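Local coordinates for periplasmic beta-glucosidase (Pseudomonas aeruginosa, PDB 6R5T), which probably hydrolyses terminal, non-reducing beta-D-glucosyl residues in the periplasm, releasing beta-D-glucose, as a glycoside hydrolase of family 3, at residues Q22-S27 against G44-I49; A36-I41 against R59-Q64; T252-G257 against D284-D289; M11-N16 against S68-P73. The protein carries 1 engineered substitution. All coordinates share one frame; numbering follows the deposited sequence.

Contact 1: residues Q22-S27 against G44-I49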
loop_
_atom_site.group_PDB
_atom_site.type_symbol
_atom_site.label_atom_id
_atom_site.label_comp_id
_atom_site.label_asym_id
_atom_site.label_seq_id
_atom_site.Cartn_x
_atom_site.Cartn_y
_atom_site.Cartn_z
ATOM N N GLN A 22 1.339 24.465 33.275
ATOM C CA GLN A 22 2.566 23.694 32.965
ATOM C C GLN A 22 2.380 22.854 31.700
ATOM O O GLN A 22 3.413 22.559 31.052
ATOM C CB GLN A 22 2.974 22.803 34.115
ATOM C CG GLN A 22 3.537 23.657 35.276
ATOM C CD GLN A 22 4.752 24.423 34.834
ATOM O OE1 GLN A 22 5.756 23.808 34.450
ATOM N NE2 GLN A 22 4.666 25.750 34.831
ATOM N N LEU A 23 1.145 22.535 31.354
ATOM C CA LEU A 23 0.878 21.588 30.239
ATOM C C LEU A 23 0.831 22.347 28.917
ATOM O O LEU A 23 0.697 21.691 27.859
ATOM C CB LEU A 23 -0.427 20.844 30.496
ATOM C CG LEU A 23 -0.574 20.225 31.893
ATOM C CD1 LEU A 23 -1.862 19.462 31.962
ATOM C CD2 LEU A 23 0.635 19.358 32.261
ATOM N N ARG A 24 0.972 23.662 28.937
ATOM C CA ARG A 24 0.754 24.473 27.732
ATOM C C ARG A 24 2.074 24.730 27.036
ATOM O O ARG A 24 2.984 25.329 27.641
ATOM C CB ARG A 24 0.099 25.786 28.130
ATOM C CG ARG A 24 -0.323 26.610 26.946
ATOM C CD ARG A 24 -1.154 27.774 27.417
ATOM N NE ARG A 24 -1.507 28.663 26.336
ATOM C CZ ARG A 24 -1.500 29.987 26.394
ATOM N NH1 ARG A 24 -1.135 30.591 27.505
ATOM N NH2 ARG A 24 -1.849 30.710 25.339
ATOM N N LEU A 25 2.184 24.236 25.786
ATOM C CA LEU A 25 3.373 24.418 24.939
ATOM C C LEU A 25 2.964 25.271 23.745
ATOM O O LEU A 25 2.074 24.861 23.008
ATOM C CB LEU A 25 3.838 23.037 24.501
ATOM C CG LEU A 25 4.872 22.992 23.394
ATOM C CD1 LEU A 25 6.143 23.663 23.832
ATOM C CD2 LEU A 25 5.153 21.518 23.013
ATOM N N VAL A 26 3.588 26.425 23.582
ATOM C CA VAL A 26 3.144 27.395 22.551
ATOM C C VAL A 26 4.338 27.991 21.825
ATOM O O VAL A 26 5.447 27.962 22.327
ATOM C CB VAL A 26 2.282 28.512 23.162
ATOM C CG1 VAL A 26 0.937 28.001 23.583
ATOM C CG2 VAL A 26 2.996 29.162 24.322
ATOM N N SER A 27 4.051 28.556 20.655
ATOM C CA SER A 27 5.045 29.300 19.845
ATOM C C SER A 27 4.498 30.709 19.619
ATOM O O SER A 27 3.281 30.860 19.505
ATOM C CB SER A 27 5.302 28.644 18.524
ATOM O OG SER A 27 4.092 28.475 17.808
ATOM N N GLY A 44 1.918 32.648 34.952
ATOM C CA GLY A 44 2.087 31.205 35.237
ATOM C C GLY A 44 1.276 30.318 34.291
ATOM O O GLY A 44 1.050 29.135 34.613
ATOM N N LYS A 45 0.854 30.833 33.131
ATOM C CA LYS A 45 -0.090 30.125 32.247
ATOM C C LYS A 45 0.638 29.462 31.079
ATOM O O LYS A 45 -0.061 28.959 30.216
ATOM C CB LYS A 45 -1.140 31.090 31.702
ATOM C CG LYS A 45 -2.029 31.655 32.798
ATOM C CD LYS A 45 -3.395 32.057 32.363
ATOM C CE LYS A 45 -3.494 33.500 31.948
ATOM N NZ LYS A 45 -4.904 33.977 31.998
ATOM N N VAL A 46 1.954 29.416 31.092
ATOM C CA VAL A 46 2.745 28.764 29.996
ATOM C C VAL A 46 3.734 27.792 30.602
ATOM O O VAL A 46 4.477 28.165 31.498
ATOM C CB VAL A 46 3.464 29.811 29.140
ATOM C CG1 VAL A 46 4.292 29.147 28.035
ATOM C CG2 VAL A 46 2.492 30.819 28.573
ATOM N N GLY A 47 3.855 26.591 30.034
ATOM C CA GLY A 47 4.800 25.594 30.530
ATOM C C GLY A 47 6.071 25.559 29.699
ATOM O O GLY A 47 7.153 25.320 30.230
ATOM N N ALA A 48 5.951 25.784 28.380
ATOM C CA ALA A 48 7.107 25.694 27.493
ATOM C C ALA A 48 6.823 26.377 26.181
ATOM O O ALA A 48 5.669 26.640 25.839
ATOM C CB ALA A 48 7.436 24.233 27.278
ATOM N N ILE A 49 7.914 26.664 25.495
ATOM C CA ILE A 49 7.897 27.433 24.248
ATOM C C ILE A 49 8.550 26.545 23.205
ATOM O O ILE A 49 9.531 25.859 23.525
ATOM C CB ILE A 49 8.671 28.730 24.445
ATOM C CG1 ILE A 49 8.043 29.594 25.535
ATOM C CG2 ILE A 49 8.809 29.497 23.137
ATOM C CD1 ILE A 49 6.709 30.105 25.206
HETATM O O HOH W 1 2.252 27.197 36.029
HETATM O O HOH W 2 6.597 27.315 33.395
#

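Contact 2: residues A36-I41 against R59-Q64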
loop_
_atom_site.group_PDB
_atom_site.type_symbol
_atom_site.label_atom_id
_atom_site.label_comp_id
_atom_site.label_asym_id
_atom_site.label_seq_id
_atom_site.Cartn_x
_atom_site.Cartn_y
_atom_site.Cartn_z
ATOM N N ALA A 36 1.081 39.101 24.237
ATOM C CA ALA A 36 0.060 38.277 24.932
ATOM C C ALA A 36 0.754 37.063 25.546
ATOM O O ALA A 36 0.474 36.713 26.697
ATOM C CB ALA A 36 -1.048 37.852 23.990
ATOM N N LEU A 37 1.692 36.465 24.829
ATOM C CA LEU A 37 2.418 35.297 25.349
ATOM C C LEU A 37 3.256 35.700 26.573
ATOM O O LEU A 37 3.259 34.985 27.593
ATOM C CB LEU A 37 3.273 34.739 24.215
ATOM C CG LEU A 37 3.738 33.309 24.403
ATOM C CD1 LEU A 37 4.169 32.689 23.065
ATOM C CD2 LEU A 37 4.865 33.272 25.404
ATOM N N MET A 38 3.948 36.820 26.501
ATOM C CA MET A 38 4.766 37.313 27.627
ATOM C C MET A 38 3.863 37.542 28.848
ATOM O O MET A 38 4.260 37.163 29.955
ATOM C CB MET A 38 5.427 38.647 27.278
ATOM C CG MET A 38 6.126 38.693 25.962
ATOM S SD MET A 38 7.878 38.574 26.196
ATOM C CE MET A 38 7.845 36.869 26.698
ATOM N N ALA A 39 2.669 38.082 28.676
ATOM C CA ALA A 39 1.735 38.327 29.805
ATOM C C ALA A 39 1.310 36.977 30.377
ATOM O O ALA A 39 1.229 36.829 31.591
ATOM C CB ALA A 39 0.536 39.120 29.362
ATOM N N ASP A 40 1.104 35.988 29.512
ATOM C CA ASP A 40 0.692 34.650 29.991
ATOM C C ASP A 40 1.830 34.012 30.763
ATOM O O ASP A 40 1.550 33.330 31.768
ATOM C CB ASP A 40 0.208 33.756 28.849
ATOM C CG ASP A 40 -1.226 34.010 28.428
ATOM O OD1 ASP A 40 -1.886 34.893 29.018
ATOM O OD2 ASP A 40 -1.678 33.323 27.491
ATOM N N ILE A 41 3.075 34.177 30.343
ATOM C CA ILE A 41 4.224 33.628 31.108
ATOM C C ILE A 41 4.242 34.280 32.502
ATOM O O ILE A 41 4.407 33.556 33.493
ATOM C CB ILE A 41 5.548 33.832 30.380
ATOM C CG1 ILE A 41 5.576 33.087 29.036
ATOM C CG2 ILE A 41 6.700 33.481 31.298
ATOM C CD1 ILE A 41 6.700 33.575 28.135
ATOM N N ARG A 59 16.214 34.315 26.628
ATOM C CA ARG A 59 16.409 35.005 27.935
ATOM C C ARG A 59 15.183 35.873 28.226
ATOM O O ARG A 59 14.751 35.938 29.419
ATOM C CB ARG A 59 17.668 35.882 27.870
ATOM C CG ARG A 59 18.994 35.199 28.093
ATOM C CD ARG A 59 20.085 36.246 28.359
ATOM N NE ARG A 59 19.943 36.655 29.758
ATOM C CZ ARG A 59 20.531 36.086 30.796
ATOM N NH1 ARG A 59 21.429 35.129 30.653
ATOM N NH2 ARG A 59 20.270 36.545 31.999
ATOM N N ALA A 60 14.671 36.628 27.247
ATOM C CA ALA A 60 13.530 37.560 27.425
ATOM C C ALA A 60 12.291 36.792 27.916
ATOM O O ALA A 60 11.577 37.257 28.835
ATOM C CB ALA A 60 13.259 38.306 26.142
ATOM N N MET A 61 12.064 35.589 27.390
ATOM C CA MET A 61 10.945 34.763 27.895
ATOM C C MET A 61 11.211 34.291 29.321
ATOM O O MET A 61 10.275 34.336 30.176
ATOM C CB MET A 61 10.788 33.517 27.046
ATOM C CG MET A 61 10.699 33.844 25.616
ATOM S SD MET A 61 9.073 34.347 25.344
ATOM C CE MET A 61 8.904 33.549 23.746
ATOM N N GLN A 62 12.396 33.749 29.571
ATOM C CA GLN A 62 12.737 33.209 30.919
ATOM C C GLN A 62 12.644 34.358 31.948
ATOM O O GLN A 62 12.234 34.117 33.112
ATOM C CB GLN A 62 14.112 32.572 30.871
ATOM C CG GLN A 62 14.381 31.526 31.930
ATOM C CD GLN A 62 13.538 30.260 31.801
ATOM O OE1 GLN A 62 12.400 30.269 32.217
ATOM N NE2 GLN A 62 14.105 29.156 31.308
ATOM N N ASP A 63 12.974 35.580 31.518
ATOM C CA ASP A 63 12.892 36.761 32.404
ATOM C C ASP A 63 11.455 36.983 32.881
ATOM O O ASP A 63 11.295 37.506 33.989
ATOM C CB ASP A 63 13.422 38.022 31.743
ATOM C CG ASP A 63 14.932 38.091 31.605
ATOM O OD1 ASP A 63 15.682 37.309 32.225
ATOM O OD2 ASP A 63 15.358 38.928 30.839
ATOM N N GLN A 64 10.448 36.663 32.076
ATOM C CA GLN A 64 9.037 36.922 32.421
ATOM C C GLN A 64 8.623 36.019 33.573
ATOM O O GLN A 64 7.664 36.370 34.283
ATOM C CB GLN A 64 8.112 36.734 31.233
ATOM C CG GLN A 64 8.504 37.594 30.045
ATOM C CD GLN A 64 8.750 39.022 30.463
ATOM O OE1 GLN A 64 7.851 39.661 31.016
ATOM N NE2 GLN A 64 9.974 39.503 30.251
#

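Contact 3: residues T252-G257 against D284-D289. Engineered in segment 252-257: Asn-255 (natural residue Asp). With BGC (beta-D-glucopyranose), chain C; GAL (beta-D-galactopyranose), chain B.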
loop_
_atom_site.group_PDB
_atom_site.type_symbol
_atom_site.label_atom_id
_atom_site.label_comp_id
_atom_site.label_asym_id
_atom_site.label_seq_id
_atom_site.Cartn_x
_atom_site.Cartn_y
_atom_site.Cartn_z
ATOM N N THR A 252 5.127 13.014 27.704
ATOM C CA THR A 252 4.488 12.884 26.372
ATOM C C THR A 252 4.025 14.246 25.875
ATOM O O THR A 252 3.365 15.025 26.624
ATOM C CB THR A 252 3.374 11.854 26.408
ATOM O OG1 THR A 252 2.453 12.234 27.436
ATOM C CG2 THR A 252 3.885 10.457 26.699
ATOM N N ILE A 253 4.279 14.551 24.620
ATOM C CA ILE A 253 3.943 15.846 24.025
ATOM C C ILE A 253 3.052 15.570 22.825
ATOM O O ILE A 253 3.452 14.773 21.972
ATOM C CB ILE A 253 5.203 16.611 23.607
ATOM C CG1 ILE A 253 6.183 16.715 24.767
ATOM C CG2 ILE A 253 4.831 17.942 22.990
ATOM C CD1 ILE A 253 7.478 17.413 24.434
ATOM N N SER A 254 1.924 16.260 22.743
ATOM C CA SER A 254 1.061 16.186 21.553
ATOM C C SER A 254 1.781 16.827 20.377
ATOM O O SER A 254 2.688 17.673 20.490
ATOM C CB SER A 254 -0.262 16.842 21.781
ATOM O OG SER A 254 -0.154 18.218 21.472
ATOM N N ASN A 255 1.335 16.440 19.207
ATOM C CA ASN A 255 1.758 17.138 18.004
ATOM C C ASN A 255 0.935 18.410 17.848
ATOM O O ASN A 255 0.018 18.751 18.656
ATOM C CB ASN A 255 1.656 16.141 16.847
ATOM C CG ASN A 255 2.799 16.232 15.883
ATOM O OD1 ASN A 255 3.027 17.315 15.362
ATOM N ND2 ASN A 255 3.478 15.088 15.649
ATOM N N HIS A 256 1.175 19.090 16.773
ATOM C CA HIS A 256 0.772 20.495 16.629
ATOM C C HIS A 256 -0.722 20.585 16.302
ATOM O O HIS A 256 -1.109 20.154 15.221
ATOM C CB HIS A 256 1.668 21.081 15.554
ATOM C CG HIS A 256 1.484 22.532 15.445
ATOM N ND1 HIS A 256 0.306 23.102 15.001
ATOM C CD2 HIS A 256 2.321 23.552 15.766
ATOM C CE1 HIS A 256 0.419 24.417 15.066
ATOM N NE2 HIS A 256 1.653 24.709 15.494
ATOM N N GLY A 257 -1.589 21.040 17.225
ATOM C CA GLY A 257 -3.033 21.025 16.984
ATOM C C GLY A 257 -3.647 19.609 17.016
ATOM O O GLY A 257 -4.772 19.431 16.592
ATOM N N ASP A 284 0.537 14.401 27.906
ATOM C CA ASP A 284 0.827 15.320 29.046
ATOM C C ASP A 284 0.767 16.772 28.605
ATOM O O ASP A 284 0.167 17.617 29.316
ATOM C CB ASP A 284 2.195 15.044 29.653
ATOM C CG ASP A 284 2.353 13.687 30.286
ATOM O OD1 ASP A 284 1.313 13.036 30.711
ATOM O OD2 ASP A 284 3.501 13.260 30.377
ATOM N N MET A 285 1.384 17.091 27.486
ATOM C CA MET A 285 1.598 18.497 27.123
ATOM C C MET A 285 0.903 18.737 25.786
ATOM O O MET A 285 0.964 17.884 24.827
ATOM C CB MET A 285 3.099 18.796 27.139
ATOM C CG MET A 285 3.486 20.072 26.539
ATOM S SD MET A 285 5.218 20.407 27.100
ATOM C CE MET A 285 4.893 21.608 28.407
ATOM N N ASN A 286 0.184 19.838 25.732
ATOM C CA ASN A 286 -0.711 20.236 24.623
ATOM C C ASN A 286 -0.035 21.298 23.770
ATOM O O ASN A 286 0.164 22.441 24.239
ATOM C CB ASN A 286 -2.006 20.707 25.276
ATOM C CG ASN A 286 -3.062 21.316 24.389
ATOM O OD1 ASN A 286 -3.766 22.232 24.872
ATOM N ND2 ASN A 286 -3.220 20.794 23.174
ATOM N N MET A 287 0.300 20.930 22.538
ATOM C CA MET A 287 1.004 21.840 21.598
ATOM C C MET A 287 0.004 22.715 20.856
ATOM O O MET A 287 -0.845 22.212 20.070
ATOM C CB MET A 287 1.913 21.045 20.654
ATOM C CG MET A 287 2.791 21.866 19.775
ATOM S SD MET A 287 3.877 20.693 18.845
ATOM C CE MET A 287 5.420 21.587 18.761
ATOM N N ASN A 288 0.141 24.010 21.092
ATOM C CA ASN A 288 -0.390 25.182 20.370
ATOM C C ASN A 288 -1.906 25.382 20.450
ATOM O O ASN A 288 -2.279 26.535 20.446
ATOM C CB ASN A 288 0.163 25.223 18.952
ATOM C CG ASN A 288 0.706 26.609 18.650
ATOM O OD1 ASN A 288 1.474 27.234 19.416
ATOM N ND2 ASN A 288 0.194 27.141 17.562
ATOM N N ASP A 289 -2.790 24.372 20.491
ATOM C CA ASP A 289 -4.240 24.644 20.274
ATOM C C ASP A 289 -4.937 25.160 21.548
ATOM O O ASP A 289 -6.081 25.636 21.434
ATOM C CB ASP A 289 -4.976 23.481 19.611
ATOM C CG ASP A 289 -4.926 22.194 20.377
ATOM O OD1 ASP A 289 -5.014 22.262 21.607
ATOM O OD2 ASP A 289 -4.890 21.120 19.701
HETATM C C2 BGC C . 7.543 18.637 14.513
HETATM C C3 BGC C . 6.478 19.669 14.935
HETATM C C4 BGC C . 5.710 20.040 13.637
HETATM C C5 BGC C . 5.060 18.743 13.125
HETATM C C6 BGC C . 4.318 18.931 11.820
HETATM C C1 BGC C . 6.848 17.437 13.859
HETATM O O1 BGC C . 7.894 16.632 13.413
HETATM O O2 BGC C . 8.344 18.151 15.584
HETATM O O3 BGC C . 7.145 20.843 15.440
HETATM O O4 BGC C . 4.697 20.996 13.990
HETATM O O5 BGC C . 6.074 17.864 12.739
HETATM O O6 BGC C . 3.711 17.696 11.424
HETATM C C1 GAL B . 4.767 22.261 13.323
HETATM C C2 GAL B . 6.059 23.035 13.652
HETATM C C3 GAL B . 5.982 24.397 12.954
HETATM C C4 GAL B . 5.807 24.153 11.436
HETATM C C5 GAL B . 4.562 23.269 11.223
HETATM C C6 GAL B . 4.399 22.870 9.761
HETATM O O2 GAL B . 6.166 23.187 15.059
HETATM O O3 GAL B . 7.227 25.083 13.199
HETATM O O4 GAL B . 7.009 23.460 11.027
HETATM O O5 GAL B . 4.668 21.989 11.939
HETATM O O6 GAL B . 3.258 21.986 9.636
#

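Contact 4: residues M11-N16 against S68-P73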
loop_
_atom_site.group_PDB
_atom_site.type_symbol
_atom_site.label_atom_id
_atom_site.label_comp_id
_atom_site.label_asym_id
_atom_site.label_seq_id
_atom_site.Cartn_x
_atom_site.Cartn_y
_atom_site.Cartn_z
ATOM N N MET A 11 4.484 20.520 43.778
ATOM C CA MET A 11 3.078 20.299 43.356
ATOM C C MET A 11 2.084 20.548 44.502
ATOM O O MET A 11 0.992 20.956 44.193
ATOM C CB MET A 11 2.921 18.886 42.800
ATOM C CG MET A 11 3.571 18.862 41.447
ATOM S SD MET A 11 3.320 17.344 40.571
ATOM C CE MET A 11 1.547 17.356 40.305
ATOM N N ALA A 12 2.488 20.328 45.749
ATOM C CA ALA A 12 1.622 20.603 46.925
ATOM C C ALA A 12 1.370 22.106 47.032
ATOM O O ALA A 12 0.429 22.487 47.730
ATOM C CB ALA A 12 2.225 20.037 48.215
ATOM N N ARG A 13 2.173 22.947 46.396
ATOM C CA ARG A 13 2.002 24.416 46.450
ATOM C C ARG A 13 1.069 24.905 45.338
ATOM O O ARG A 13 0.690 26.099 45.325
ATOM C CB ARG A 13 3.356 25.113 46.304
ATOM C CG ARG A 13 4.428 24.682 47.292
ATOM C CD ARG A 13 5.724 25.455 47.096
ATOM N NE ARG A 13 5.446 26.839 47.356
ATOM C CZ ARG A 13 6.284 27.853 47.244
ATOM N NH1 ARG A 13 7.528 27.632 46.879
ATOM N NH2 ARG A 13 5.844 29.075 47.492
ATOM N N MET A 14 0.821 24.068 44.319
ATOM C CA MET A 14 0.257 24.566 43.048
ATOM C C MET A 14 -1.256 24.433 43.030
ATOM O O MET A 14 -1.799 23.391 43.373
ATOM C CB MET A 14 0.868 23.802 41.861
ATOM C CG MET A 14 2.316 24.112 41.725
ATOM S SD MET A 14 3.135 22.981 40.525
ATOM C CE MET A 14 2.501 23.695 39.000
ATOM N N SER A 15 -1.909 25.492 42.567
ATOM C CA SER A 15 -3.337 25.469 42.217
ATOM C C SER A 15 -3.502 24.601 40.975
ATOM O O SER A 15 -2.501 24.444 40.207
ATOM C CB SER A 15 -3.915 26.832 41.941
ATOM O OG SER A 15 -3.284 27.445 40.846
ATOM N N ASN A 16 -4.719 24.198 40.710
ATOM C CA ASN A 16 -4.968 23.517 39.412
ATOM C C ASN A 16 -4.673 24.448 38.249
ATOM O O ASN A 16 -4.137 23.971 37.214
ATOM C CB ASN A 16 -6.362 22.920 39.326
ATOM C CG ASN A 16 -6.400 21.514 39.887
ATOM O OD1 ASN A 16 -5.397 20.956 40.336
ATOM N ND2 ASN A 16 -7.584 20.940 39.868
ATOM N N SER A 68 5.895 35.661 37.931
ATOM C CA SER A 68 4.790 34.746 38.315
ATOM C C SER A 68 4.903 34.456 39.806
ATOM O O SER A 68 5.959 34.741 40.413
ATOM C CB SER A 68 4.805 33.448 37.497
ATOM O OG SER A 68 5.986 32.727 37.721
ATOM N N ARG A 69 3.902 33.814 40.355
ATOM C CA ARG A 69 3.910 33.500 41.812
ATOM C C ARG A 69 4.987 32.474 42.136
ATOM O O ARG A 69 5.791 32.711 43.044
ATOM C CB ARG A 69 2.532 33.046 42.231
ATOM C CG ARG A 69 2.411 32.854 43.733
ATOM C CD ARG A 69 1.055 32.289 44.086
ATOM N NE ARG A 69 0.979 30.833 43.885
ATOM C CZ ARG A 69 1.232 29.914 44.812
ATOM N NH1 ARG A 69 1.733 30.263 45.997
ATOM N NH2 ARG A 69 1.054 28.639 44.520
ATOM N N LEU A 70 5.025 31.342 41.413
ATOM C CA LEU A 70 5.991 30.254 41.736
ATOM C C LEU A 70 7.304 30.305 40.944
ATOM O O LEU A 70 8.226 29.594 41.346
ATOM C CB LEU A 70 5.298 28.900 41.546
ATOM C CG LEU A 70 4.184 28.601 42.546
ATOM C CD1 LEU A 70 3.477 27.299 42.212
ATOM C CD2 LEU A 70 4.740 28.551 43.957
ATOM N N LYS A 71 7.387 31.106 39.897
ATOM C CA LYS A 71 8.624 31.327 39.118
ATOM C C LYS A 71 9.119 29.989 38.551
ATOM O O LYS A 71 10.315 29.755 38.557
ATOM C CB LYS A 71 9.679 32.022 39.996
ATOM C CG LYS A 71 9.114 33.333 40.572
ATOM C CD LYS A 71 9.919 34.013 41.622
ATOM C CE LYS A 71 9.214 35.257 42.139
ATOM N NZ LYS A 71 8.010 34.900 42.916
ATOM N N ILE A 72 8.211 29.137 38.087
ATOM C CA ILE A 72 8.626 27.837 37.483
ATOM C C ILE A 72 9.211 28.169 36.114
ATOM O O ILE A 72 8.530 28.764 35.283
ATOM C CB ILE A 72 7.436 26.862 37.396
ATOM C CG1 ILE A 72 6.901 26.493 38.789
ATOM C CG2 ILE A 72 7.846 25.629 36.618
ATOM C CD1 ILE A 72 5.635 25.728 38.768
ATOM N N PRO A 73 10.468 27.759 35.841
ATOM C CA PRO A 73 11.113 28.100 34.579
ATOM C C PRO A 73 10.465 27.385 33.380
ATOM O O PRO A 73 9.867 26.316 33.544
ATOM C CB PRO A 73 12.524 27.592 34.705
ATOM C CG PRO A 73 12.399 26.471 35.660
ATOM C CD PRO A 73 11.346 26.931 36.672
#

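Contact 1: residues Q22-S27 against G44-I49
Arg-24 sends CG anti to its backbone N (chi1 -173°) and stays extended as far as NE, which lays the side chain along the turn that precedes strand 48-50. Its CD lies 3.2 Å from Lys-45 O, and NH1 gives the same oxygen a weak but straight hydrogen bond, with the carbonyl at the edge of the guanidinium and in its plane. The charge has stronger partners elsewhere, NE in a salt bridge with Asp-290 and NH1 in another with Asp-40. Leu-25, also with CG anti to N (chi1 168°), brings CD1 to 3.7 Å from Ala-48 CB on one face of the sheet. On the other face Val-26 holds CG2 in the crowded position between N and the carbonyl carbon, where it meets Val-46 CG1 and Ile-49 CD1 obliquely. Strands 24-26 and 48-50 are the first two parallel strands of the TIM-like barrel, joined through helix 34-42 in a beta-alpha-beta crossover. Arg-24 O is gripped twice in its carbonyl plane, by Gly-47 N at 2.8 Å and Ala-48 N at 3.1 Å, while Val-26 N binds Ala-48 O from above that carbonyl's plane. Gly-47 lets the chains close in: its CA donates a C-H to Gln-22 O at 3.4 Å, just where a side chain would have to sit. Gln-22, bent at chi2, turns NE2 to two waters, one leading to Gly-44 O and the other probably to Val-46 O, and OE1 accepts from Lys-321.

Contact 2: residues A36-I41 against R59-Q64
Apolar contact carries this helix pair, in which the axes of 36-41 and 59-64 approach to 9.1 Å with their N-to-C directions 41° apart. Two methionines meet at its centre. Met-38, bent at chi2 and chi3, folds its methyl CE against Met-61 SD at 3.1 Å, the chains crossing at about a right angle, and the same methyl rests 3.5 Å from Gln-64 CG. Ile-41, with CG1 anti to the carbonyl carbon, divides its branches: CD1 reaches Met-61 SD at 3.7 Å, whereas CG2 lies against Gln-64 CB at 3.5 Å. Leu-37 CD2 touches the sulfur more loosely. Both Leu-37 and Met-61 also pack on Ile-49, so two successive outer helices of the TIM-like barrel, 34-42 and 55-65, lie against strand 48-50, which falls between them in sequence.

No hydrogen bond crosses between the segments. The polar end of Gln-64 is instead curled back by a bend at chi2 (-48°), so that NE2 bonds Ala-60 O at 3.1 Å, in the amide plane and in the carbonyl plane, while OE1 accepts from Arg-42. With both ends of its amide engaged, Gln-64 offers the neighbouring helix its aliphatic CB and CG, and the interface rests on methyl, methylene and thioether groups without direct polar pairing.

Contact 3: residues T252-G257 against D284-D289
Thr-252 holds OG1 in the crowded position between N and the carbonyl carbon (chi1 56°), where it accepts a hydrogen bond from Asp-284 N at 2.9 Å and bonds Gly-282 O. Asp-284 OD2 accepts one from Thr-252 N, met from above the carboxylate plane, and OD1 pairs with Arg-312. Ser-254 OG, likewise crowded, accepts an almost straight bond from Met-287 N at 2.9 Å and donates to Asn-255 O. Backbone bonds flank it, from Ser-254 N to Met-285 O and from Gly-257 N to Met-287 O. Met-287, with CG anti to N and bent only at chi3, extends past His-256 CB to set CE 3.8 Å from BGC O3. Asn-288 lies alongside His-256 and puts CB over one face of its ring, whose CD2 comes 3.7 Å from GAL C1. Asn-255, engineered from Asp, turns OD1 to 3.3 Å from BGC C5 and accepts a bond from His-256 N, while ND2 bonds Val-221 O. Strand 286-287 and the chain just past strand 251-253, bridged at Ile-253 and Met-285 where the barrel closes, supply three residues of the sugar pocket; the two bonds of buried Ser-254 OG and the backbone bonds are consistent with fixing their positions.

Contact 4: residues M11-N16 against S68-P73
The chain at 11-16 leaves its helix, with Met-14 N still bonded to Met-11 O, and faces an irregular loop across 8.2 Å between the CA atoms of Met-14 and Leu-70. Leu-70, CG anti to the carbonyl carbon, directs its two methyls to different partners. CD2 sits over the centre of the Arg-13 guanidinium, 3.7 Å from CZ, and also lies above the Arg-69 guanidinium, nearer its rim; CD1 meets Met-14 CG obliquely at 3.4 Å, a tight carbon contact. Met-14 is extended through chi2 and bent at chi3 (75°), which brings CE tip to tip with Ile-72 CD1 at 3.7 Å.

The direct polar link comes from Arg-69. Its chain, CG anti to N and bent at chi3 (81°), carries NH2 to 2.7 Å from Arg-13 O; the oxygen lies near the guanidinium plane, but the donor stands above the carbonyl plane and the N-H is bent to 131°. Arg-69 NE pairs with Glu-18, whose negative charge probably eases the approach of the two arginines, with Arg-13 NH2 and Arg-69 NH1 4.5 Å apart. Met-14 and Ile-72 both also touch Gln-22 of helix 16-22. Ser-15 N-caps that helix; the contact joins the short connection between helices 2-12 and 16-22 to the loop that leads from helix 55-65 into strand 75-78 of the TIM-like barrel.

Contacts 1, 2 and 3 are buried, whereas contact 4 is partly buried, with its arginines at the surface. Contacts 1 and 3 belong to one parallel sheet: strands 24-26 and 286-287 are neighbours, joined by probable backbone hydrogen bonds such as Leu-25 O to Asn-288 N. Contact 2 lies outside that sheet and shares helix 34-42 with the crossover of contact 1, which it meets through a salt bridge, apolar packing and a probable hydrogen bond from Lys-45 N to Asp-40 O. Backbone bonding dominates in the strands, apolar packing between the helices, and arginine contacts together with apolar ones at the surface. Contact 3 alone reaches the sugars. Contacts 1 and 2 both nest inside the chain loop that contact 4 closes.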